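Local coordinates for putative cell invasion protein with MAC/Perforin domain (Bacteroides thetaiotaomicron VPI-5482, PDB 3KK7) that is a putative cell invasion protein of the membrane-attack complex/perforin family, of undetermined function but probably related to the pore-forming proteins of that family, at residues A[423-426]-A[430-433]. Numbering follows the deposited sequence.
Sequences LKAN and ATFL
Thr431 and Ala425 supply the one hydrogen bond of this contact, an example of how a side-chain hydroxyl can tie the turn after one helix to the beginning of the next. The hydroxyl OG1 of Thr431 donates to the carbonyl O of Ala425 at 3.0 Å. On the acceptor side it approaches at a C=O...donor angle of 143°, tilted 29° from the carbonyl plane. Thr431 CB, which points toward the 423-426 segment, lies 3.1 Å from Ala425 O, almost as near as OG1 itself, so the geometry on the donor side is strained. A chi1 of -28° leaves OG1 beside the backbone N and roughly anti to the carbonyl carbon, on the side where that acceptor waits. A valine in place of Thr431 would probably leave the Ala425 carbonyl without this donor and the turn less firmly joined to the second helix.

Van der Waals packing adds a second, looser touch. The carbonyl O of Asn426 meets Phe432 obliquely, 4.1 Å from CD1, near the base of a ring whose CG stands anti to the backbone N (chi1 -172°). Within the first segment, Asn426 N bonds back to Leu423 O at 3.1 Å; the chain then turns into helix 429-443.

The contact joins the turn following helix 420-424 to the start of helix 429-443, within the D2 region of the protein and far from the centre of the elongated chain. Asn426 and Phe432 both rest on Ile396 of strand 392-401, and Asn426 ND2 is hydrogen-bonded to the carbonyl of Tyr394. Phe432 also touches Lys381 of strand 376-386, so the turn and the helix after it pack against two adjacent antiparallel strands.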
# COMPACT_ATOMS: atom_id res chain seq x y z
N LEU A 423 6.58 41.81 1.22
CA LEU A 423 6.88 40.49 0.65
C LEU A 423 8.00 40.54 -0.39
O LEU A 423 8.87 39.67 -0.40
CB LEU A 423 5.60 39.87 0.03
CG LEU A 423 4.42 39.54 0.96
CD1 LEU A 423 3.12 39.40 0.18
CD2 LEU A 423 4.69 38.28 1.79
N LYS A 424 7.99 41.57 -1.23
CA LYS A 424 9.06 41.79 -2.21
C LYS A 424 10.44 42.03 -1.56
O LYS A 424 11.49 41.76 -2.17
CB LYS A 424 8.69 42.97 -3.13
CG LYS A 424 9.68 43.24 -4.27
CD LYS A 424 9.08 44.22 -5.28
CE LYS A 424 10.10 44.76 -6.27
NZ LYS A 424 9.45 45.65 -7.27
N ALA A 425 10.43 42.54 -0.32
CA ALA A 425 11.67 42.77 0.44
C ALA A 425 12.32 41.47 0.92
O ALA A 425 13.48 41.48 1.33
CB ALA A 425 11.41 43.71 1.62
N ASN A 426 11.58 40.35 0.87
CA ASN A 426 12.16 39.04 1.14
C ASN A 426 13.10 38.58 0.00
O ASN A 426 13.88 37.62 0.17
CB ASN A 426 11.06 37.99 1.37
CG ASN A 426 10.25 38.24 2.64
OD1 ASN A 426 10.79 38.66 3.66
ND2 ASN A 426 8.94 37.97 2.59
N ALA A 430 19.71 41.14 1.92
CA ALA A 430 19.92 41.70 3.27
C ALA A 430 18.80 41.33 4.25
O ALA A 430 19.06 41.00 5.41
CB ALA A 430 20.09 43.26 3.19
N THR A 431 17.55 41.43 3.79
CA THR A 431 16.40 41.05 4.62
C THR A 431 16.37 39.51 4.76
O THR A 431 15.99 38.99 5.81
CB THR A 431 15.06 41.59 4.05
OG1 THR A 431 15.30 42.79 3.31
CG2 THR A 431 14.06 41.90 5.17
N PHE A 432 16.79 38.79 3.72
CA PHE A 432 16.83 37.33 3.78
C PHE A 432 17.82 36.89 4.88
O PHE A 432 17.47 36.05 5.72
CB PHE A 432 17.17 36.71 2.41
CG PHE A 432 17.03 35.21 2.36
CD1 PHE A 432 15.80 34.62 2.17
CD2 PHE A 432 18.13 34.39 2.52
CE1 PHE A 432 15.67 33.23 2.13
CE2 PHE A 432 18.01 33.01 2.48
CZ PHE A 432 16.78 32.43 2.29
N LEU A 433 19.01 37.49 4.86
CA LEU A 433 20.05 37.32 5.91
C LEU A 433 19.42 37.44 7.30
O LEU A 433 19.47 36.48 8.07
CB LEU A 433 21.17 38.39 5.74
CG LEU A 433 22.50 38.46 6.54
CD1 LEU A 433 23.31 39.71 6.07
CD2 LEU A 433 22.37 38.48 8.09